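Local coordinates for carboxylic ester hydrolase (Aspergillus niger, PDB 7K4O), which hydrolyses the ester bonds of tannins, probably as a serine esterase, and in this structure holds 3,4,5-trihydroxybenzoic acid (gallic acid) in its pocket, at residues F213-Q218 with G354-L359; G188-W193 with L394-P399; V361-T366 with L387-S392; H222-V227 with N311-S316. All coordinates share one frame; numbering follows the deposited sequence.

Contact 1: F213-Q218 with G354-L359; sequences FRWSFQ and GEYIAL. With GDE (3,4,5-trihydroxybenzoic acid), chain J.
Trp215 turns the pyrrole edge of its indole toward the face of the Tyr356 ring, an offset edge-to-face pair with centroids 5.0 Å apart and planes at 76°. The corner of the indole does the touching: Trp215 NE1 lies 3.4 Å from Tyr356 CD1, and Trp215 CD1 is 3.6 Å from Tyr356 CE1. In both Trp215 (chi1 -171°) and Tyr356, CG stands opposite the backbone N, which carries the rings to where they meet. At the far end of the indole, the benzo atom Trp215 CH2 approaches hydroxyl OAC of the bound 3,4,5-trihydroxybenzoic acid to 4.1 Å. Both helices, 215-221 and 351-361, belong to the long insertion between neighbouring strands 205-209 and 410-416 of the alpha/beta-hydrolase sheet, consistent with the lid of tannase-family esterases. Arg214 is the N-cap of the first helix, and its carbonyl oxygen takes Phe217 N and Gln218 N on opposite faces of its plane. Beside the aromatic pair, Ser216 CB packs 4.1 Å from Tyr356 OH, while Ser216 OG is bonded to Met383 O of helix 376-390, which also brings Tyr390 against Tyr356. On helix 215-221, Gln218, bent at chi2, sends NE2 to the gallate hydroxyl OAE at 3.0 Å in an almost straight bond (178°), and the same amide nitrogen is also bonded to Ser421 O.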
# COMPACT_ATOMS: atom_id res chain seq x y z
N PHE A 213 -5.34 1.53 -3.94
CA PHE A 213 -6.78 1.54 -4.29
C PHE A 213 -7.08 2.80 -5.13
O PHE A 213 -6.17 3.52 -5.58
CB PHE A 213 -7.62 1.34 -3.04
CG PHE A 213 -7.50 2.37 -1.95
CD1 PHE A 213 -6.87 3.57 -2.13
CD2 PHE A 213 -8.08 2.08 -0.71
CE1 PHE A 213 -6.87 4.51 -1.10
CE2 PHE A 213 -8.03 3.00 0.33
CZ PHE A 213 -7.49 4.23 0.10
N ARG A 214 -8.36 3.03 -5.38
CA ARG A 214 -8.83 4.08 -6.31
C ARG A 214 -8.12 3.87 -7.65
O ARG A 214 -7.64 4.85 -8.25
CB ARG A 214 -8.64 5.47 -5.71
CG ARG A 214 -9.58 6.51 -6.29
CD ARG A 214 -9.50 7.84 -5.57
NE ARG A 214 -10.01 7.70 -4.19
CZ ARG A 214 -9.28 7.71 -3.06
NH1 ARG A 214 -7.98 7.90 -3.09
NH2 ARG A 214 -9.90 7.46 -1.94
N TRP A 215 -8.14 2.64 -8.15
CA TRP A 215 -7.31 2.13 -9.24
C TRP A 215 -7.22 3.09 -10.44
O TRP A 215 -6.08 3.41 -10.84
CB TRP A 215 -7.82 0.76 -9.69
CG TRP A 215 -6.87 0.11 -10.65
CD1 TRP A 215 -6.87 0.15 -12.01
CD2 TRP A 215 -5.83 -0.80 -10.28
NE1 TRP A 215 -5.83 -0.58 -12.49
CE2 TRP A 215 -5.17 -1.20 -11.47
CE3 TRP A 215 -5.33 -1.27 -9.05
CZ2 TRP A 215 -4.05 -2.02 -11.45
CZ3 TRP A 215 -4.24 -2.10 -9.04
CH2 TRP A 215 -3.60 -2.47 -10.22
N SER A 216 -8.35 3.51 -11.00
CA SER A 216 -8.31 4.26 -12.28
C SER A 216 -7.60 5.60 -12.06
O SER A 216 -7.06 6.13 -13.05
CB SER A 216 -9.73 4.41 -12.87
OG SER A 216 -10.55 5.24 -12.07
N PHE A 217 -7.70 6.19 -10.88
CA PHE A 217 -7.09 7.51 -10.60
C PHE A 217 -5.63 7.29 -10.24
O PHE A 217 -4.75 7.96 -10.76
CB PHE A 217 -7.86 8.23 -9.50
CG PHE A 217 -9.21 8.78 -9.91
CD1 PHE A 217 -10.27 7.94 -10.21
CD2 PHE A 217 -9.39 10.14 -10.08
CE1 PHE A 217 -11.47 8.44 -10.67
CE2 PHE A 217 -10.61 10.64 -10.48
CZ PHE A 217 -11.64 9.80 -10.78
N GLN A 218 -5.35 6.31 -9.38
CA GLN A 218 -3.99 6.07 -8.86
C GLN A 218 -3.08 5.66 -10.02
O GLN A 218 -1.93 6.11 -10.09
CB GLN A 218 -4.03 4.97 -7.80
CG GLN A 218 -2.66 4.38 -7.49
CD GLN A 218 -1.59 5.40 -7.13
OE1 GLN A 218 -1.91 6.48 -6.63
NE2 GLN A 218 -0.35 4.99 -7.32
N GLY A 354 2.21 3.78 -17.60
CA GLY A 354 2.18 3.19 -18.94
C GLY A 354 1.64 1.78 -18.92
O GLY A 354 0.86 1.39 -19.83
N GLU A 355 2.02 1.00 -17.91
CA GLU A 355 1.56 -0.39 -17.86
C GLU A 355 0.03 -0.41 -17.71
O GLU A 355 -0.62 -1.33 -18.30
CB GLU A 355 2.22 -1.17 -16.72
CG GLU A 355 1.67 -2.59 -16.60
CD GLU A 355 2.56 -3.59 -15.93
OE1 GLU A 355 3.55 -3.19 -15.29
OE2 GLU A 355 2.28 -4.80 -16.08
N TYR A 356 -0.57 0.41 -16.86
CA TYR A 356 -2.04 0.43 -16.70
C TYR A 356 -2.70 0.66 -18.08
O TYR A 356 -3.59 -0.12 -18.48
CB TYR A 356 -2.51 1.46 -15.69
CG TYR A 356 -4.00 1.66 -15.73
CD1 TYR A 356 -4.84 0.61 -15.47
CD2 TYR A 356 -4.59 2.87 -16.04
CE1 TYR A 356 -6.22 0.74 -15.55
CE2 TYR A 356 -5.97 3.04 -16.03
CZ TYR A 356 -6.80 1.97 -15.79
OH TYR A 356 -8.16 2.09 -15.87
N ILE A 357 -2.26 1.69 -18.79
CA ILE A 357 -2.89 1.99 -20.12
C ILE A 357 -2.68 0.81 -21.07
O ILE A 357 -3.66 0.36 -21.71
CB ILE A 357 -2.40 3.32 -20.69
CG1 ILE A 357 -2.69 4.48 -19.73
CG2 ILE A 357 -2.98 3.54 -22.09
CD1 ILE A 357 -4.11 4.59 -19.22
N ALA A 358 -1.46 0.31 -21.19
CA ALA A 358 -1.16 -0.76 -22.15
C ALA A 358 -1.91 -2.05 -21.79
O ALA A 358 -2.41 -2.76 -22.69
CB ALA A 358 0.32 -1.00 -22.26
N LEU A 359 -1.93 -2.44 -20.50
CA LEU A 359 -2.42 -3.76 -20.06
C LEU A 359 -3.94 -3.77 -19.89
O LEU A 359 -4.56 -4.76 -20.26
CB LEU A 359 -1.77 -4.13 -18.73
CG LEU A 359 -2.05 -5.55 -18.25
CD1 LEU A 359 -1.38 -6.57 -19.14
CD2 LEU A 359 -1.63 -5.65 -16.79
OAA GDE J . 2.71 -2.22 -4.89
OAB GDE J . 4.37 -0.76 -4.95
OAC GDE J . -0.49 -0.39 -8.48
OAD GDE J . 2.24 3.31 -7.19
OAE GDE J . 0.21 2.33 -8.63
CAF GDE J . 1.34 -0.76 -6.88
CAG GDE J . 2.74 1.13 -6.22
CAH GDE J . 3.21 -1.13 -5.29
CAI GDE J . 0.60 0.09 -7.72
CAJ GDE J . 2.01 1.98 -7.09
CAK GDE J . 2.42 -0.22 -6.21
CAL GDE J . 0.95 1.46 -7.79

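Contact 2: G188-W193 with L394-P399; sequences GGREGW and LQTTWP
Arg190 and Thr396 cross at about a right angle, the arginine chain running past the threonine so that its aliphatic part and its head both touch the same hydroxyl. Arg190 CG lies 3.4 Å from Thr396 OG1, and a bend at chi3 (65°) folds the guanidinium back until NH1 donates to Thr396 OG1 at 3.2 Å. That acceptor sits exactly in the guanidinium plane. Leu394 comes from another direction, its CD2 covering one face of the group, with Arg190 CZ to Leu394 CD2 at 4.3 Å. The methyl Thr396 CG2 packs 3.6 Å from Trp193 CB, so one branch serves Arg190 and the other packs on helix 187-196. This is the helix that follows the probable nucleophile elbow of the alpha/beta-hydrolase fold, and the loop after helix 376-390 closes against it. Glu187 forms a salt bridge with Arg190 NH2, Phe150 a cation-pi contact, and the carbonyls of Phe150 and Ala151 receive further N-H groups. Thr396 OG1 gives its own proton to Leu394 O (2.7 Å), arriving from above the carbonyl plane. The hydroxyl therefore accepts from the buried cation and donates to a backbone carbonyl, and Arg190, compensated by Glu187, probably keeps its charge in the interior.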
# COMPACT_ATOMS: atom_id res chain seq x y z
N GLY A 188 -0.36 -4.67 -1.91
CA GLY A 188 -0.81 -5.45 -0.73
C GLY A 188 -1.82 -4.72 0.10
O GLY A 188 -2.73 -5.37 0.72
N GLY A 189 -1.73 -3.40 0.21
CA GLY A 189 -2.73 -2.63 0.98
C GLY A 189 -4.09 -2.66 0.26
O GLY A 189 -5.13 -2.77 0.89
N ARG A 190 -4.05 -2.54 -1.07
CA ARG A 190 -5.28 -2.63 -1.87
C ARG A 190 -5.92 -4.01 -1.62
O ARG A 190 -7.15 -4.14 -1.45
CB ARG A 190 -5.03 -2.48 -3.38
CG ARG A 190 -6.34 -2.40 -4.17
CD ARG A 190 -6.08 -2.66 -5.65
NE ARG A 190 -5.62 -4.00 -5.95
CZ ARG A 190 -6.38 -5.09 -5.96
NH1 ARG A 190 -7.69 -5.03 -5.72
NH2 ARG A 190 -5.85 -6.26 -6.20
N GLU A 191 -5.11 -5.05 -1.61
CA GLU A 191 -5.62 -6.42 -1.41
C GLU A 191 -6.29 -6.54 -0.05
O GLU A 191 -7.35 -7.16 0.02
CB GLU A 191 -4.53 -7.44 -1.59
CG GLU A 191 -4.03 -7.56 -3.02
CD GLU A 191 -2.66 -8.17 -3.19
OE1 GLU A 191 -2.16 -8.83 -2.27
OE2 GLU A 191 -2.08 -8.04 -4.31
N GLY A 192 -5.74 -5.90 0.99
CA GLY A 192 -6.44 -5.88 2.28
C GLY A 192 -7.81 -5.26 2.16
O GLY A 192 -8.81 -5.84 2.59
N TRP A 193 -7.90 -4.08 1.54
CA TRP A 193 -9.21 -3.39 1.38
C TRP A 193 -10.16 -4.22 0.51
O TRP A 193 -11.37 -4.15 0.73
CB TRP A 193 -9.05 -1.97 0.84
CG TRP A 193 -8.64 -0.98 1.87
CD1 TRP A 193 -7.49 -0.26 1.88
CD2 TRP A 193 -9.33 -0.67 3.10
NE1 TRP A 193 -7.46 0.55 2.98
CE2 TRP A 193 -8.57 0.32 3.75
CE3 TRP A 193 -10.55 -1.05 3.66
CZ2 TRP A 193 -8.97 0.88 4.96
CZ3 TRP A 193 -10.95 -0.48 4.86
CH2 TRP A 193 -10.15 0.46 5.51
N LEU A 394 -11.03 -3.86 -9.54
CA LEU A 394 -9.74 -3.30 -9.07
C LEU A 394 -9.93 -1.99 -8.31
O LEU A 394 -9.00 -1.64 -7.57
CB LEU A 394 -8.84 -3.09 -10.29
CG LEU A 394 -8.40 -4.37 -10.99
CD1 LEU A 394 -7.59 -4.01 -12.21
CD2 LEU A 394 -7.58 -5.21 -10.06
N GLN A 395 -11.02 -1.24 -8.51
CA GLN A 395 -11.13 0.13 -7.98
C GLN A 395 -10.88 0.13 -6.47
O GLN A 395 -10.16 0.99 -5.99
CB GLN A 395 -12.45 0.81 -8.35
CG GLN A 395 -12.40 2.32 -8.09
CD GLN A 395 -11.53 3.09 -9.04
OE1 GLN A 395 -10.96 2.54 -9.98
NE2 GLN A 395 -11.41 4.40 -8.78
N THR A 396 -11.52 -0.78 -5.76
CA THR A 396 -11.29 -1.01 -4.31
C THR A 396 -11.55 0.25 -3.48
O THR A 396 -10.76 0.52 -2.57
CB THR A 396 -9.90 -1.61 -4.06
OG1 THR A 396 -9.58 -2.56 -5.07
CG2 THR A 396 -9.83 -2.26 -2.70
N THR A 397 -12.64 0.98 -3.77
CA THR A 397 -12.99 2.14 -2.96
C THR A 397 -14.42 2.07 -2.47
O THR A 397 -14.95 3.11 -2.12
CB THR A 397 -12.75 3.47 -3.67
OG1 THR A 397 -13.41 3.37 -4.95
CG2 THR A 397 -11.27 3.70 -3.74
N TRP A 398 -14.99 0.89 -2.33
CA TRP A 398 -16.35 0.78 -1.78
C TRP A 398 -16.41 1.30 -0.34
O TRP A 398 -15.66 0.80 0.50
CB TRP A 398 -16.74 -0.66 -1.85
CG TRP A 398 -18.14 -0.90 -1.46
CD1 TRP A 398 -18.56 -1.37 -0.26
CD2 TRP A 398 -19.27 -0.87 -2.31
NE1 TRP A 398 -19.90 -1.56 -0.29
CE2 TRP A 398 -20.37 -1.21 -1.50
CE3 TRP A 398 -19.43 -0.49 -3.63
CZ2 TRP A 398 -21.64 -1.32 -2.03
CZ3 TRP A 398 -20.71 -0.53 -4.14
CH2 TRP A 398 -21.77 -0.93 -3.35
N PRO A 399 -17.18 2.36 -0.06
CA PRO A 399 -17.11 3.03 1.25
C PRO A 399 -18.07 2.52 2.31
O PRO A 399 -17.98 2.98 3.41
CB PRO A 399 -17.42 4.50 0.85
CG PRO A 399 -18.46 4.32 -0.22
CD PRO A 399 -17.94 3.15 -1.04

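Contact 3: V361-T366 with L387-S392; sequences VDKNGT and LQEYYS. With NAG (2-acetamido-2-deoxy-beta-D-glucopyranose), chain E.
Lys363 and Glu389 reach for each other from opposite directions and join in a salt bridge, Lys363 NZ to Glu389 OE2 at 3.0 Å. The ammonium meets the carboxylate on its syn side, only 16° out of plane, so the charged ends are well matched. Lys363 CE follows to 3.8 Å from Glu389 OE2, and Tyr390 OH stands 4.0 Å from Lys363 NZ as a near neighbour. Backbone carbonyls help to position the lysine. Its chain runs straight as far as CE and turns at the last bond (chi4 64°), which carries NZ back toward the end of the helix it has just left. There NZ bonds to Leu360 O and, weakly, to Val361 O. The hydroxyl of Tyr390 is also bonded to Leu360 O, so one helix-end carbonyl serves both the cation and the phenol. Glu389 CG also lies over the centre of the Tyr390 ring, 3.6 Å above its plane. Farther out, Asn364 carries an N-linked sugar, with ND2 joined to NAG C1 in the sequon Asn364-Gly365-Thr366, and Asp362 CB comes within 3.6 Å of NAG O5. Lys363 is the first residue after helix 351-361 to leave helical conformation, with positive phi; its backbone is hydrogen-bonded to Gly140. The bridge thus ties the turn leaving helix 351-361 to the last turns of helix 376-390, the next helix in the chain, at a partly exposed surface, while Tyr390 packs inward on Tyr356.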
# COMPACT_ATOMS: atom_id res chain seq x y z
N VAL A 361 -6.29 -0.96 -20.29
CA VAL A 361 -7.11 -0.09 -21.15
C VAL A 361 -7.00 -0.60 -22.59
O VAL A 361 -8.01 -1.07 -23.15
CB VAL A 361 -6.72 1.38 -20.99
CG1 VAL A 361 -7.56 2.24 -21.94
CG2 VAL A 361 -6.88 1.85 -19.54
N ASP A 362 -5.80 -0.61 -23.14
CA ASP A 362 -5.55 -1.07 -24.54
C ASP A 362 -5.54 -2.59 -24.63
O ASP A 362 -5.77 -3.18 -25.72
CB ASP A 362 -4.24 -0.50 -25.05
CG ASP A 362 -4.23 1.03 -25.18
OD1 ASP A 362 -5.28 1.67 -25.09
OD2 ASP A 362 -3.11 1.57 -25.32
N LYS A 363 -5.18 -3.27 -23.53
CA LYS A 363 -5.17 -4.74 -23.45
C LYS A 363 -4.23 -5.35 -24.50
O LYS A 363 -4.50 -6.43 -25.03
CB LYS A 363 -6.59 -5.29 -23.52
CG LYS A 363 -7.50 -4.75 -22.42
CD LYS A 363 -8.95 -5.11 -22.64
CE LYS A 363 -9.95 -4.61 -21.61
NZ LYS A 363 -10.07 -3.13 -21.51
N ASN A 364 -3.07 -4.73 -24.69
CA ASN A 364 -2.13 -5.29 -25.69
C ASN A 364 -0.67 -5.05 -25.38
O ASN A 364 0.11 -5.06 -26.34
CB ASN A 364 -2.46 -4.73 -27.08
CG ASN A 364 -2.36 -3.23 -27.19
OD1 ASN A 364 -1.83 -2.56 -26.29
ND2 ASN A 364 -2.82 -2.70 -28.33
N GLY A 365 -0.30 -4.88 -24.12
CA GLY A 365 1.12 -4.78 -23.74
C GLY A 365 1.27 -4.43 -22.29
O GLY A 365 0.25 -4.33 -21.57
N THR A 366 2.51 -4.23 -21.87
CA THR A 366 2.85 -3.83 -20.48
C THR A 366 3.64 -2.53 -20.49
O THR A 366 3.97 -2.02 -19.43
CB THR A 366 3.56 -4.97 -19.74
OG1 THR A 366 4.68 -5.35 -20.54
CG2 THR A 366 2.65 -6.16 -19.49
N LEU A 387 -13.01 4.17 -13.92
CA LEU A 387 -13.85 4.07 -12.70
C LEU A 387 -15.03 3.17 -12.99
O LEU A 387 -15.32 2.27 -12.19
CB LEU A 387 -14.27 5.49 -12.27
CG LEU A 387 -15.26 5.57 -11.13
CD1 LEU A 387 -14.68 4.90 -9.87
CD2 LEU A 387 -15.62 7.02 -10.84
N GLN A 388 -15.71 3.38 -14.12
CA GLN A 388 -16.88 2.52 -14.47
C GLN A 388 -16.40 1.09 -14.72
O GLN A 388 -17.04 0.13 -14.25
CB GLN A 388 -17.65 3.12 -15.65
CG GLN A 388 -18.86 2.29 -16.02
CD GLN A 388 -19.76 2.91 -17.08
OE1 GLN A 388 -19.42 3.92 -17.74
NE2 GLN A 388 -20.91 2.27 -17.26
N GLU A 389 -15.35 0.92 -15.51
CA GLU A 389 -14.92 -0.42 -15.99
C GLU A 389 -14.43 -1.28 -14.81
O GLU A 389 -14.74 -2.49 -14.79
CB GLU A 389 -13.84 -0.23 -17.05
CG GLU A 389 -13.22 -1.52 -17.58
CD GLU A 389 -12.46 -1.32 -18.90
OE1 GLU A 389 -12.09 -0.14 -19.24
OE2 GLU A 389 -12.18 -2.35 -19.56
N TYR A 390 -13.74 -0.67 -13.85
CA TYR A 390 -13.03 -1.43 -12.78
C TYR A 390 -13.69 -1.24 -11.42
O TYR A 390 -13.15 -1.84 -10.43
CB TYR A 390 -11.52 -1.13 -12.84
CG TYR A 390 -10.88 -1.72 -14.07
CD1 TYR A 390 -10.94 -3.06 -14.33
CD2 TYR A 390 -10.31 -0.92 -15.06
CE1 TYR A 390 -10.48 -3.63 -15.50
CE2 TYR A 390 -9.82 -1.48 -16.22
CZ TYR A 390 -9.87 -2.84 -16.44
OH TYR A 390 -9.45 -3.41 -17.60
N TYR A 391 -14.82 -0.57 -11.34
CA TYR A 391 -15.52 -0.30 -10.05
C TYR A 391 -15.63 -1.59 -9.23
O TYR A 391 -15.36 -1.58 -8.02
CB TYR A 391 -16.95 0.21 -10.29
CG TYR A 391 -17.45 1.20 -9.26
CD1 TYR A 391 -17.96 0.79 -8.04
CD2 TYR A 391 -17.45 2.54 -9.55
CE1 TYR A 391 -18.40 1.73 -7.12
CE2 TYR A 391 -17.92 3.48 -8.65
CZ TYR A 391 -18.31 3.07 -7.40
OH TYR A 391 -18.73 4.08 -6.57
N SER A 392 -16.09 -2.67 -9.86
CA SER A 392 -16.45 -3.96 -9.22
C SER A 392 -15.24 -4.87 -8.97
O SER A 392 -15.43 -5.94 -8.34
CB SER A 392 -17.50 -4.69 -10.02
OG SER A 392 -18.72 -3.99 -10.03
C1 NAG E . -2.84 -1.32 -28.68
C2 NAG E . -2.37 -1.02 -30.14
C3 NAG E . -2.55 0.43 -30.48
C4 NAG E . -4.05 0.77 -30.28
C5 NAG E . -4.46 0.41 -28.86
C6 NAG E . -5.97 0.57 -28.71
C7 NAG E . -0.58 -2.55 -30.85
C8 NAG E . 0.90 -2.77 -30.84
N2 NAG E . -0.98 -1.44 -30.26
O3 NAG E . -2.14 0.44 -31.84
O4 NAG E . -4.27 2.19 -30.35
O5 NAG E . -4.17 -0.92 -28.60
O6 NAG E . -6.69 -0.57 -29.21
O7 NAG E . -1.32 -3.30 -31.42

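Contact 4: H222-V227 with N311-S316; sequences HLYSNV and NGLHDS. With GDE (3,4,5-trihydroxybenzoic acid), chain J.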
# COMPACT_ATOMS: atom_id res chain seq x y z
N HIS A 222 0.12 8.39 -12.43
CA HIS A 222 1.55 8.12 -12.62
C HIS A 222 2.06 8.77 -13.93
O HIS A 222 3.27 8.93 -14.05
CB HIS A 222 1.85 6.64 -12.62
CG HIS A 222 2.07 6.05 -11.26
ND1 HIS A 222 3.15 6.43 -10.48
CD2 HIS A 222 1.37 5.09 -10.57
CE1 HIS A 222 3.14 5.68 -9.37
NE2 HIS A 222 2.04 4.86 -9.39
N LEU A 223 1.15 9.11 -14.85
CA LEU A 223 1.52 9.75 -16.15
C LEU A 223 1.43 11.26 -15.98
O LEU A 223 1.83 11.94 -16.92
CB LEU A 223 0.59 9.27 -17.27
CG LEU A 223 0.72 7.82 -17.67
CD1 LEU A 223 -0.27 7.45 -18.80
CD2 LEU A 223 2.11 7.45 -18.10
N TYR A 224 0.88 11.79 -14.87
CA TYR A 224 0.62 13.24 -14.76
C TYR A 224 1.93 14.06 -14.90
O TYR A 224 2.01 15.00 -15.74
CB TYR A 224 -0.08 13.59 -13.46
CG TYR A 224 -0.34 15.05 -13.29
CD1 TYR A 224 -0.91 15.81 -14.30
CD2 TYR A 224 0.04 15.70 -12.13
CE1 TYR A 224 -1.09 17.17 -14.15
CE2 TYR A 224 -0.16 17.06 -11.97
CZ TYR A 224 -0.68 17.81 -13.00
OH TYR A 224 -0.90 19.17 -12.81
N SER A 225 2.96 13.75 -14.12
CA SER A 225 4.27 14.46 -14.22
C SER A 225 4.79 14.46 -15.67
O SER A 225 5.24 15.52 -16.14
CB SER A 225 5.26 13.85 -13.30
OG SER A 225 4.91 14.12 -11.96
N ASN A 226 4.77 13.32 -16.34
CA ASN A 226 5.17 13.20 -17.76
C ASN A 226 4.37 14.21 -18.60
O ASN A 226 4.99 14.91 -19.47
CB ASN A 226 4.90 11.82 -18.33
CG ASN A 226 5.81 10.70 -17.88
OD1 ASN A 226 5.38 9.54 -17.90
ND2 ASN A 226 7.04 11.00 -17.51
N VAL A 227 3.06 14.31 -18.40
CA VAL A 227 2.21 15.16 -19.26
C VAL A 227 2.43 16.63 -18.90
O VAL A 227 2.38 17.49 -19.81
CB VAL A 227 0.75 14.70 -19.20
CG1 VAL A 227 -0.15 15.67 -19.91
CG2 VAL A 227 0.63 13.29 -19.79
N ASN A 311 0.34 20.61 -7.62
CA ASN A 311 -1.05 21.10 -7.63
C ASN A 311 -2.05 20.02 -8.10
O ASN A 311 -3.22 20.24 -7.92
CB ASN A 311 -1.17 22.31 -8.56
CG ASN A 311 -2.44 23.09 -8.34
OD1 ASN A 311 -2.75 23.52 -7.23
ND2 ASN A 311 -3.20 23.28 -9.41
N GLY A 312 -1.57 18.95 -8.72
CA GLY A 312 -2.43 17.81 -9.12
C GLY A 312 -3.11 18.04 -10.47
O GLY A 312 -3.26 19.20 -10.91
N LEU A 313 -3.58 16.97 -11.07
CA LEU A 313 -4.23 17.02 -12.40
C LEU A 313 -5.47 17.89 -12.36
O LEU A 313 -6.42 17.64 -11.58
CB LEU A 313 -4.56 15.60 -12.86
CG LEU A 313 -5.37 15.53 -14.15
CD1 LEU A 313 -4.58 16.06 -15.32
CD2 LEU A 313 -5.77 14.09 -14.41
N HIS A 314 -5.48 18.90 -13.24
CA HIS A 314 -6.67 19.73 -13.54
C HIS A 314 -6.92 19.62 -15.05
O HIS A 314 -5.97 19.36 -15.78
CB HIS A 314 -6.48 21.20 -13.12
CG HIS A 314 -6.44 21.43 -11.65
ND1 HIS A 314 -5.41 20.94 -10.87
CD2 HIS A 314 -7.27 22.11 -10.83
CE1 HIS A 314 -5.62 21.34 -9.62
NE2 HIS A 314 -6.74 22.07 -9.54
N ASP A 315 -8.17 19.66 -15.46
CA ASP A 315 -8.52 19.48 -16.88
C ASP A 315 -8.36 20.84 -17.59
O ASP A 315 -7.95 21.84 -16.94
CB ASP A 315 -9.93 18.91 -17.01
CG ASP A 315 -11.06 19.81 -16.59
OD1 ASP A 315 -10.84 21.06 -16.39
OD2 ASP A 315 -12.19 19.28 -16.44
N SER A 316 -8.66 20.85 -18.89
CA SER A 316 -8.45 22.00 -19.81
C SER A 316 -9.31 23.18 -19.33
O SER A 316 -9.03 24.33 -19.72
CB SER A 316 -8.74 21.60 -21.26
OG SER A 316 -10.10 21.22 -21.38
OAA GDE J . 2.71 -2.22 -4.89
OAB GDE J . 4.37 -0.76 -4.95
OAC GDE J . -0.49 -0.39 -8.48
OAD GDE J . 2.24 3.31 -7.19
OAE GDE J . 0.21 2.33 -8.63
CAF GDE J . 1.34 -0.76 -6.88
CAG GDE J . 2.74 1.13 -6.22
CAH GDE J . 3.21 -1.13 -5.29
CAI GDE J . 0.60 0.09 -7.72
CAJ GDE J . 2.01 1.98 -7.09
CAK GDE J . 2.42 -0.22 -6.21
CAL GDE J . 0.95 1.46 -7.79
O HOH W 1 -3.08 20.10 -14.31
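Two residues before Tyr224 lays its ring against the Gly312-Leu313 backbone, His222 turns into the ligand pocket. The edge of its imidazole faces gallate: His222 NE2 lies 2.7 Å from the hydroxyl OAD, either atom being a possible donor, and 3.2 Å from OAE, to which it donates. The other ring nitrogen, ND1, is bonded to Asp333 OD1, helping set the ring's rotation. Leu223 packs on Ile357 of helix 351-361, and its carbonyl accepts from Val227 N. Tyr224 then carries the contact. Its chi1 of 179° swings the phenol out to the loop, where Leu313 N rides 3.5 Å above the ring plane near the rim. Leu313 CB makes a CH-pi contact over the face, 4.1 Å from the centroid and 19° off the normal, and Leu313 CD1 touches Tyr224 CD1 at 3.8 Å. Tyr224 OH lies 3.0 Å from Gly312 O. Helix 224-232 and this loop, which follows helix 300-310, both lie in the insertion that probably forms the lid. Tyr224 OH is bonded to Thr308 O and accepts from a water (2.8 Å) that takes His314 N, so the phenol oxygen links helix 300-310 with the loop. Gly312, at positive phi, offers its carbonyl to His314 ND1 at 2.8 Å, turning that imidazole back on its own loop. Asn226 fastens the helix to the backbone of Asp348 and Asp350, and Val227 rests on Tyr376.

Contacts 1 and 4 both reach gallate, through Gln218 and His222, and their centres are 14 Å apart; Leu223 of contact 4 packs on Gly354 and Ile357 of contact 1. Contact 3 lies closest to contact 1, with centres 7 Å apart, and follows helix 351-361, whose C-terminal turn is closed by a probable hydrogen bond from Asn364 N to Ala358 O, 2.9 Å. Contact 2 joins this group through Gln395, whose OE1 probably accepts from Ser216 N at 3.0 Å and whose N probably bonds Tyr390 O at 2.9 Å. It also brings in the helix after the probable nucleophile, Arg190 standing about 7 Å from the ligand by nearest atoms. Contacts 2 and 4 do not touch.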